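Rho guanine nucleotide exchange factor 11 (Homo sapiens, PDB 5JHH) probably acts as a guanine nucleotide exchange factor for Rho-family GTPases, through adjoining RhoGEF (DH) and PH domains. Local coordinates at residues Ala35-Thr40 and Ile163-Gln168; Val43-Phe48 and Pro68-Leu73; Ala242-Leu247 and Ser311-Leu316. One frame throughout, in Å; residues are numbered along the deposited sequence.

Contact 1 (Ala35-Thr40 and Ile163-Gln168); sequences ASHLRT and IISEMQ
H37 reaches from helix 18-54 to the first turn of helix 165-182, where E166 meets its ring. With CG anti to the backbone N (chi1 177°), the imidazole extends straight off its helix, and OE1 of E166 lies at its edge, in the ring plane, while the carboxylate is turned 57° from that plane. The modelled 2.9 Å from CE1 of H37 to OE1 of E166 is short for a carbon, a sign that the imidazole is probably modelled turned over; turned back, it may place a nitrogen, and possibly a hydrogen bond, at OE1. The setting, two helices of the DH domain, adds H77, whose ring packs edge-to-face with that of H37 and whose NE2 bonds OE2 of E166. One helical turn further on, T40 contributes a methyl: CG2 touches OG of S165 at 3.8 Å and CB of S165 at 4.0 Å. The same rotation (chi1 -60°) folds OG1 of T40 back to a weak bond with O of S36, 3.4 Å away. S165 OG itself is spent on the carbonyl of L162. A buried carboxylate bonded by H77, and by H37 too if its ring is turned back, would probably be stabilised as an anion.

Contact 2 (Val43-Phe48 and Pro68-Leu73); sequences VLDLIF and PNLPEL
L70 presses a single methyl, CD2, against the backbone of helix 18-54 where L44 passes into D45. This is the tight part of the contact. CD2 of L70 lies 3.7 Å from CA of D45 and 3.9 Å from N of D45, and it is also 4.2 Å from C of L44, so the methyl rests on main chain more than on any side chain. In L70, CG anti to the backbone N (chi1 -173°) points the branch at the other helix from the very first turn of helix 70-89. Beside this, CB of L44 completes the apolar side at 4.3 Å from CD2 of L70.

The looser side belongs to D45, which is partly exposed to solvent. Its side chain slants across that of L70 and brings OD1 no nearer than 4.0 Å to CD2 of L70; the oxygen takes its hydrogen bond from NE2 of Q50, further along its own helix. A charged group can therefore border the leucine while keeping its polar end elsewhere.

The neighbours of this DH-domain contact include helices 159-162 and 107-121. L44 also packs on L159 and L162 of the short helix 159-162. At the start of helix 70-89, L73 packs on F120 of helix 107-121 and N69 bonds the carbonyl of V116 through ND2.

Contact 3 (Ala242-Leu247 and Ser311-Leu316); sequences AEFKSL and SPVLKL
F244 and V313 pack a loop of the PH domain against its sheet, in the fold where a strongly bent antiparallel sheet is closed off by a C-terminal helix, here 352-368. V313 belongs to strand 313-315, which pairs with strand 280-287, and F244 sits in the irregular segment leading to strand 254-263.

The phenylalanine can be traced outward atom by atom. Its CB lies 4.0 Å from CG2 of V313, and the same methyl comes to 3.8 Å from CG of F244. CG is anti to the carbonyl carbon (chi1 -58°), which lays one ring face against the valine. Beyond it, CD2 of F244 is 3.6 Å from CG2 of V313, while CE1 of F244 is 3.8 Å from CG1 of V313, the methyl that lies over this face in a CH-pi arrangement. Across the ring, toward the same face, CE2 is modelled closer to CG1 than carbons can sit, so the exact spacing is doubtful, and only the general placing of the methyl over this face should be read from it. At the tip, CZ of F244 meets CE of K315 at 4.0 Å.

The opposite ring face is covered by the neighbouring residue: CG of E243 stands 3.8 Å above its centre. The ring is thus held between a glutamate methylene and a valine methyl, with L280 of strand 280-287 packing on it as well.

Beyond the ring's tip, E243 and K315 approach from opposite directions and form a long salt bridge between two solvent-exposed side chains. NZ of K315 is 3.5 Å from OE2 of E243, with OE1 only slightly farther. Just before the strand, OG of S311 donates to O of V313 at 3.0 Å, in the carbonyl plane on a lone pair, with a C=O...donor angle of 129°.

The three contacts divide between the two domains of the exchange factor. Contacts 1 and 2 both use helix 18-54 within the RhoGEF range; their centres are about 11 Å apart and they touch, E166 packing on L73 and I163 on L44. Contact 2 joins segments that are close along the chain, inside the much longer span that contact 1 bridges. Contact 3 comes later, in the PH range, with its centre about 45 Å from that of contact 2 and 46 Å from that of contact 1, across the chain's centre. Helix 189-227 runs between these regions. Another protein chain reaches contact 1 alone, consistent with a partner GTPase docking on the DH side.

Contact 1 (Ala35-Thr40 and Ile163-Gln168)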
loop_
_atom_site.group_PDB
_atom_site.type_symbol
_atom_site.label_atom_id
_atom_site.label_comp_id
_atom_site.label_asym_id
_atom_site.label_seq_id
_atom_site.Cartn_x
_atom_site.Cartn_y
_atom_site.Cartn_z
ATOM N N ALA A 35 -15.719 -11.238 12.020
ATOM C CA ALA A 35 -17.142 -10.986 12.002
ATOM C C ALA A 35 -17.363 -9.524 11.579
ATOM O O ALA A 35 -18.276 -9.154 10.821
ATOM C CB ALA A 35 -17.742 -11.239 13.396
ATOM N N SER A 36 -16.510 -8.668 12.081
ATOM C CA SER A 36 -16.636 -7.285 11.750
ATOM C C SER A 36 -16.437 -7.076 10.227
ATOM O O SER A 36 -17.103 -6.304 9.586
ATOM C CB SER A 36 -15.618 -6.504 12.522
ATOM O OG SER A 36 -15.891 -5.198 12.181
ATOM N N HIS A 37 -15.513 -7.822 9.653
ATOM C CA HIS A 37 -15.215 -7.653 8.251
ATOM C C HIS A 37 -16.381 -8.114 7.398
ATOM O O HIS A 37 -16.839 -7.443 6.488
ATOM C CB HIS A 37 -13.935 -8.383 7.887
ATOM C CG HIS A 37 -13.638 -8.304 6.446
ATOM N ND1 HIS A 37 -13.827 -9.371 5.596
ATOM C CD2 HIS A 37 -13.289 -7.261 5.676
ATOM C CE1 HIS A 37 -13.573 -8.989 4.362
ATOM N NE2 HIS A 37 -13.269 -7.708 4.387
ATOM N N LEU A 38 -16.910 -9.241 7.762
ATOM C CA LEU A 38 -18.136 -9.731 7.185
ATOM C C LEU A 38 -19.220 -8.690 7.238
ATOM O O LEU A 38 -19.970 -8.507 6.289
ATOM C CB LEU A 38 -18.542 -11.001 7.893
ATOM C CG LEU A 38 -19.735 -11.777 7.361
ATOM C CD1 LEU A 38 -19.649 -11.989 5.857
ATOM C CD2 LEU A 38 -19.795 -13.124 8.067
ATOM N N ARG A 39 -19.299 -7.967 8.341
ATOM C CA ARG A 39 -20.306 -6.921 8.455
ATOM C C ARG A 39 -20.104 -5.897 7.356
ATOM O O ARG A 39 -21.056 -5.520 6.661
ATOM C CB ARG A 39 -20.245 -6.247 9.823
ATOM C CG ARG A 39 -21.488 -5.439 10.183
ATOM C CD ARG A 39 -21.135 -4.232 11.059
ATOM N NE ARG A 39 -22.027 -3.114 10.795
ATOM C CZ ARG A 39 -21.670 -1.993 10.175
ATOM N NH1 ARG A 39 -22.558 -1.059 9.990
ATOM N NH2 ARG A 39 -20.427 -1.793 9.759
ATOM N N THR A 40 -18.855 -5.485 7.161
ATOM C CA THR A 40 -18.561 -4.489 6.165
ATOM C C THR A 40 -18.913 -4.966 4.766
ATOM O O THR A 40 -19.416 -4.207 3.959
ATOM C CB THR A 40 -17.087 -4.117 6.207
ATOM O OG1 THR A 40 -16.784 -3.607 7.490
ATOM C CG2 THR A 40 -16.736 -3.056 5.201
ATOM N N ILE A 163 -14.898 -0.278 0.181
ATOM C CA ILE A 163 -14.760 -1.351 -0.806
ATOM C C ILE A 163 -13.334 -1.947 -0.833
ATOM O O ILE A 163 -13.104 -3.055 -1.308
ATOM C CB ILE A 163 -15.166 -0.838 -2.178
ATOM C CG1 ILE A 163 -15.580 -1.974 -3.083
ATOM C CG2 ILE A 163 -14.061 -0.060 -2.804
ATOM C CD1 ILE A 163 -16.008 -1.529 -4.458
ATOM N N ILE A 164 -12.398 -1.183 -0.312
ATOM C CA ILE A 164 -11.038 -1.616 -0.154
ATOM C C ILE A 164 -10.832 -2.521 1.063
ATOM O O ILE A 164 -9.753 -3.059 1.270
ATOM C CB ILE A 164 -10.114 -0.395 -0.069
ATOM C CG1 ILE A 164 -8.697 -0.816 -0.332
ATOM C CG2 ILE A 164 -10.202 0.278 1.296
ATOM C CD1 ILE A 164 -7.732 0.303 -0.335
ATOM N N SER A 165 -11.882 -2.760 1.825
ATOM C CA SER A 165 -11.738 -3.501 3.059
ATOM C C SER A 165 -11.262 -4.918 2.797
ATOM O O SER A 165 -10.603 -5.481 3.637
ATOM C CB SER A 165 -13.059 -3.534 3.823
ATOM O OG SER A 165 -13.961 -4.223 2.962
ATOM N N GLU A 166 -11.578 -5.521 1.661
ATOM C CA GLU A 166 -11.109 -6.852 1.466
ATOM C C GLU A 166 -9.573 -6.910 1.342
ATOM O O GLU A 166 -8.912 -7.723 1.988
ATOM C CB GLU A 166 -11.708 -7.453 0.213
ATOM C CG GLU A 166 -11.291 -8.920 0.038
ATOM C CD GLU A 166 -11.986 -9.852 0.994
ATOM O OE1 GLU A 166 -13.009 -9.425 1.548
ATOM O OE2 GLU A 166 -11.532 -11.017 1.171
ATOM N N MET A 167 -9.004 -6.089 0.473
ATOM C CA MET A 167 -7.561 -6.043 0.375
ATOM C C MET A 167 -6.989 -5.803 1.734
ATOM O O MET A 167 -6.076 -6.506 2.165
ATOM C CB MET A 167 -7.085 -4.966 -0.588
ATOM C CG MET A 167 -5.575 -4.871 -0.709
ATOM S SD MET A 167 -4.740 -3.916 0.563
ATOM C CE MET A 167 -5.322 -2.260 0.199
ATOM N N GLN A 168 -7.527 -4.840 2.455
ATOM C CA GLN A 168 -6.978 -4.531 3.797
ATOM C C GLN A 168 -7.105 -5.703 4.771
ATOM O O GLN A 168 -6.216 -5.957 5.542
ATOM C CB GLN A 168 -7.636 -3.302 4.427
ATOM C CG GLN A 168 -7.451 -2.014 3.630
ATOM C CD GLN A 168 -8.140 -0.830 4.320
ATOM O OE1 GLN A 168 -7.548 0.246 4.498
ATOM N NE2 GLN A 168 -9.389 -1.040 4.742
#

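Contact 2 (Val43-Phe48 and Pro68-Leu73)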
loop_
_atom_site.group_PDB
_atom_site.type_symbol
_atom_site.label_atom_id
_atom_site.label_comp_id
_atom_site.label_asym_id
_atom_site.label_seq_id
_atom_site.Cartn_x
_atom_site.Cartn_y
_atom_site.Cartn_z
ATOM N N VAL A 43 -22.601 -4.598 4.367
ATOM C CA VAL A 43 -22.918 -3.213 4.108
ATOM C C VAL A 43 -22.708 -2.896 2.628
ATOM O O VAL A 43 -23.573 -2.272 2.010
ATOM C CB VAL A 43 -22.057 -2.263 4.925
ATOM C CG1 VAL A 43 -22.286 -0.832 4.490
ATOM C CG2 VAL A 43 -22.394 -2.405 6.394
ATOM N N LEU A 44 -21.595 -3.354 2.042
ATOM C CA LEU A 44 -21.391 -3.096 0.652
ATOM C C LEU A 44 -22.543 -3.693 -0.139
ATOM O O LEU A 44 -23.008 -3.118 -1.138
ATOM C CB LEU A 44 -20.078 -3.703 0.148
ATOM C CG LEU A 44 -18.785 -3.062 0.628
ATOM C CD1 LEU A 44 -17.603 -3.905 0.188
ATOM C CD2 LEU A 44 -18.640 -1.657 0.046
ATOM N N ASP A 45 -22.979 -4.873 0.276
ATOM C CA ASP A 45 -24.027 -5.569 -0.474
ATOM C C ASP A 45 -25.345 -4.827 -0.396
ATOM O O ASP A 45 -25.965 -4.529 -1.390
ATOM C CB ASP A 45 -24.208 -6.966 0.077
ATOM C CG ASP A 45 -25.147 -7.783 -0.738
ATOM O OD1 ASP A 45 -25.033 -7.706 -1.960
ATOM O OD2 ASP A 45 -25.986 -8.516 -0.168
ATOM N N LEU A 46 -25.751 -4.503 0.809
ATOM C CA LEU A 46 -27.079 -4.056 1.001
ATOM C C LEU A 46 -27.190 -2.570 0.661
ATOM O O LEU A 46 -28.134 -2.185 0.021
ATOM C CB LEU A 46 -27.515 -4.346 2.445
ATOM C CG LEU A 46 -28.652 -3.470 3.018
ATOM C CD1 LEU A 46 -30.015 -3.934 2.488
ATOM C CD2 LEU A 46 -28.618 -3.416 4.554
ATOM N N ILE A 47 -26.261 -1.729 1.107
ATOM C CA ILE A 47 -26.427 -0.290 0.932
ATOM C C ILE A 47 -26.071 0.140 -0.498
ATOM O O ILE A 47 -26.662 1.096 -1.009
ATOM C CB ILE A 47 -25.562 0.520 1.914
ATOM C CG1 ILE A 47 -25.930 0.217 3.370
ATOM C CG2 ILE A 47 -25.700 2.012 1.672
ATOM C CD1 ILE A 47 -27.375 0.467 3.722
ATOM N N PHE A 48 -25.130 -0.561 -1.145
ATOM C CA PHE A 48 -24.650 -0.126 -2.435
ATOM C C PHE A 48 -25.044 -1.077 -3.557
ATOM O O PHE A 48 -25.834 -0.730 -4.440
ATOM C CB PHE A 48 -23.146 0.084 -2.387
ATOM C CG PHE A 48 -22.710 1.211 -1.465
ATOM C CD1 PHE A 48 -22.754 2.519 -1.882
ATOM C CD2 PHE A 48 -22.338 0.956 -0.168
ATOM C CE1 PHE A 48 -22.394 3.547 -1.036
ATOM C CE2 PHE A 48 -21.912 1.977 0.672
ATOM C CZ PHE A 48 -21.978 3.280 0.251
ATOM N N PRO A 68 -17.469 -7.441 -8.877
ATOM C CA PRO A 68 -17.504 -8.657 -9.695
ATOM C C PRO A 68 -18.132 -9.901 -9.120
ATOM O O PRO A 68 -18.742 -10.625 -9.842
ATOM C CB PRO A 68 -16.047 -8.959 -9.938
ATOM C CG PRO A 68 -15.391 -7.691 -9.867
ATOM C CD PRO A 68 -15.977 -7.100 -8.687
ATOM N N ASN A 69 -17.929 -10.166 -7.844
ATOM C CA ASN A 69 -18.205 -11.446 -7.269
ATOM C C ASN A 69 -18.423 -11.313 -5.787
ATOM O O ASN A 69 -17.896 -12.044 -5.008
ATOM C CB ASN A 69 -17.022 -12.347 -7.541
ATOM C CG ASN A 69 -15.742 -11.777 -6.998
ATOM O OD1 ASN A 69 -15.676 -10.656 -6.648
ATOM N ND2 ASN A 69 -14.744 -12.560 -6.957
ATOM N N LEU A 70 -19.222 -10.344 -5.424
ATOM C CA LEU A 70 -19.465 -10.008 -4.053
ATOM C C LEU A 70 -20.127 -11.114 -3.250
ATOM O O LEU A 70 -19.717 -11.383 -2.158
ATOM C CB LEU A 70 -20.254 -8.711 -3.951
ATOM C CG LEU A 70 -20.459 -8.110 -2.574
ATOM C CD1 LEU A 70 -19.189 -7.944 -1.826
ATOM C CD2 LEU A 70 -21.192 -6.802 -2.591
ATOM N N PRO A 71 -21.211 -11.752 -3.880
ATOM C CA PRO A 71 -21.810 -12.816 -3.074
ATOM C C PRO A 71 -20.878 -13.962 -2.782
ATOM O O PRO A 71 -21.004 -14.557 -1.764
ATOM C CB PRO A 71 -22.974 -13.303 -3.906
ATOM C CG PRO A 71 -23.331 -12.196 -4.749
ATOM C CD PRO A 71 -22.048 -11.660 -5.166
ATOM N N GLU A 72 -19.956 -14.232 -3.677
ATOM C CA GLU A 72 -18.962 -15.288 -3.512
ATOM C C GLU A 72 -17.981 -14.885 -2.437
ATOM O O GLU A 72 -17.565 -15.703 -1.616
ATOM C CB GLU A 72 -18.202 -15.522 -4.814
ATOM C CG GLU A 72 -19.003 -16.244 -5.890
ATOM C CD GLU A 72 -19.925 -15.381 -6.787
ATOM O OE1 GLU A 72 -20.168 -14.143 -6.610
ATOM O OE2 GLU A 72 -20.455 -16.006 -7.729
ATOM N N LEU A 73 -17.597 -13.618 -2.476
ATOM C CA LEU A 73 -16.692 -13.054 -1.496
ATOM C C LEU A 73 -17.267 -13.135 -0.105
ATOM O O LEU A 73 -16.621 -13.612 0.808
ATOM C CB LEU A 73 -16.354 -11.613 -1.832
ATOM C CG LEU A 73 -15.231 -11.008 -1.018
ATOM C CD1 LEU A 73 -13.943 -11.768 -1.232
ATOM C CD2 LEU A 73 -15.038 -9.576 -1.495
#

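Contact 3 (Ala242-Leu247 and Ser311-Leu316)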
loop_
_atom_site.group_PDB
_atom_site.type_symbol
_atom_site.label_atom_id
_atom_site.label_comp_id
_atom_site.label_asym_id
_atom_site.label_seq_id
_atom_site.Cartn_x
_atom_site.Cartn_y
_atom_site.Cartn_z
ATOM N N ALA A 242 13.794 2.134 -37.151
ATOM C CA ALA A 242 12.650 1.977 -38.045
ATOM C C ALA A 242 11.771 0.766 -37.723
ATOM O O ALA A 242 10.568 0.783 -37.998
ATOM C CB ALA A 242 13.124 1.917 -39.490
ATOM N N GLU A 243 12.361 -0.280 -37.150
ATOM C CA GLU A 243 11.607 -1.500 -36.853
ATOM C C GLU A 243 10.555 -1.285 -35.748
ATOM O O GLU A 243 9.648 -2.107 -35.584
ATOM C CB GLU A 243 12.552 -2.649 -36.479
ATOM C CG GLU A 243 12.982 -2.658 -35.027
ATOM C CD GLU A 243 14.116 -3.625 -34.759
ATOM O OE1 GLU A 243 15.287 -3.234 -34.983
ATOM O OE2 GLU A 243 13.838 -4.757 -34.294
ATOM N N PHE A 244 10.664 -0.180 -35.005
ATOM C CA PHE A 244 9.665 0.166 -33.979
ATOM C C PHE A 244 8.680 1.240 -34.423
ATOM O O PHE A 244 8.201 2.006 -33.600
ATOM C CB PHE A 244 10.357 0.628 -32.687
ATOM C CG PHE A 244 11.293 -0.394 -32.095
ATOM C CD1 PHE A 244 10.808 -1.625 -31.660
ATOM C CD2 PHE A 244 12.662 -0.119 -31.964
ATOM C CE1 PHE A 244 11.669 -2.568 -31.119
ATOM C CE2 PHE A 244 13.525 -1.054 -31.427
ATOM C CZ PHE A 244 13.031 -2.282 -31.008
ATOM N N LYS A 245 8.377 1.299 -35.714
ATOM C CA LYS A 245 7.386 2.244 -36.226
ATOM C C LYS A 245 5.962 1.791 -35.885
ATOM O O LYS A 245 5.051 2.623 -35.751
ATOM C CB LYS A 245 7.552 2.441 -37.745
ATOM C CG LYS A 245 7.439 1.192 -38.625
ATOM C CD LYS A 245 8.049 1.457 -40.006
ATOM C CE LYS A 245 8.002 0.243 -40.925
ATOM N NZ LYS A 245 6.658 0.062 -41.546
ATOM N N SER A 246 5.783 0.479 -35.733
ATOM C CA SER A 246 4.490 -0.084 -35.385
ATOM C C SER A 246 4.529 -0.709 -33.968
ATOM O O SER A 246 3.732 -1.601 -33.635
ATOM C CB SER A 246 4.105 -1.135 -36.426
ATOM O OG SER A 246 5.087 -2.157 -36.422
ATOM N N LEU A 247 5.444 -0.217 -33.134
ATOM C CA LEU A 247 5.517 -0.627 -31.729
ATOM C C LEU A 247 4.161 -0.628 -31.038
ATOM O O LEU A 247 3.501 0.422 -30.938
ATOM C CB LEU A 247 6.439 0.309 -30.940
ATOM C CG LEU A 247 6.476 0.002 -29.436
ATOM C CD1 LEU A 247 6.980 -1.411 -29.184
ATOM C CD2 LEU A 247 7.291 1.014 -28.652
ATOM N N SER A 311 18.575 6.371 -31.115
ATOM C CA SER A 311 17.317 5.588 -31.119
ATOM C C SER A 311 16.546 5.768 -29.793
ATOM O O SER A 311 17.160 5.886 -28.722
ATOM C CB SER A 311 17.569 4.089 -31.346
ATOM O OG SER A 311 16.361 3.323 -31.240
ATOM N N PRO A 312 15.200 5.773 -29.869
ATOM C CA PRO A 312 14.338 5.961 -28.700
ATOM C C PRO A 312 13.942 4.640 -28.029
ATOM O O PRO A 312 13.372 4.650 -26.939
ATOM C CB PRO A 312 13.107 6.660 -29.289
ATOM C CG PRO A 312 13.066 6.239 -30.728
ATOM C CD PRO A 312 14.394 5.622 -31.102
ATOM N N VAL A 313 14.274 3.528 -28.675
ATOM C CA VAL A 313 14.014 2.210 -28.148
ATOM C C VAL A 313 15.329 1.472 -27.999
ATOM O O VAL A 313 16.168 1.496 -28.890
ATOM C CB VAL A 313 13.137 1.414 -29.100
ATOM C CG1 VAL A 313 12.895 0.014 -28.559
ATOM C CG2 VAL A 313 11.832 2.135 -29.316
ATOM N N LEU A 314 15.500 0.805 -26.872
ATOM C CA LEU A 314 16.689 -0.014 -26.613
ATOM C C LEU A 314 16.255 -1.427 -26.325
ATOM O O LEU A 314 15.272 -1.631 -25.647
ATOM C CB LEU A 314 17.469 0.566 -25.419
ATOM C CG LEU A 314 17.944 2.003 -25.691
ATOM C CD1 LEU A 314 18.668 2.640 -24.525
ATOM C CD2 LEU A 314 18.844 2.003 -26.922
ATOM N N LYS A 315 16.985 -2.395 -26.863
ATOM C CA LYS A 315 16.771 -3.794 -26.562
ATOM C C LYS A 315 17.617 -4.186 -25.367
ATOM O O LYS A 315 18.842 -4.029 -25.357
ATOM C CB LYS A 315 17.106 -4.657 -27.764
ATOM C CG LYS A 315 16.290 -4.322 -29.004
ATOM C CD LYS A 315 16.140 -5.575 -29.860
ATOM C CE LYS A 315 15.607 -5.287 -31.257
ATOM N NZ LYS A 315 16.707 -5.139 -32.249
ATOM N N LEU A 316 16.943 -4.713 -24.356
ATOM C CA LEU A 316 17.559 -4.995 -23.089
ATOM C C LEU A 316 18.563 -6.108 -23.189
ATOM O O LEU A 316 19.401 -6.233 -22.319
ATOM C CB LEU A 316 16.490 -5.338 -22.057
ATOM C CG LEU A 316 15.524 -4.206 -21.658
ATOM C CD1 LEU A 316 14.467 -4.752 -20.739
ATOM C CD2 LEU A 316 16.234 -3.042 -20.989
#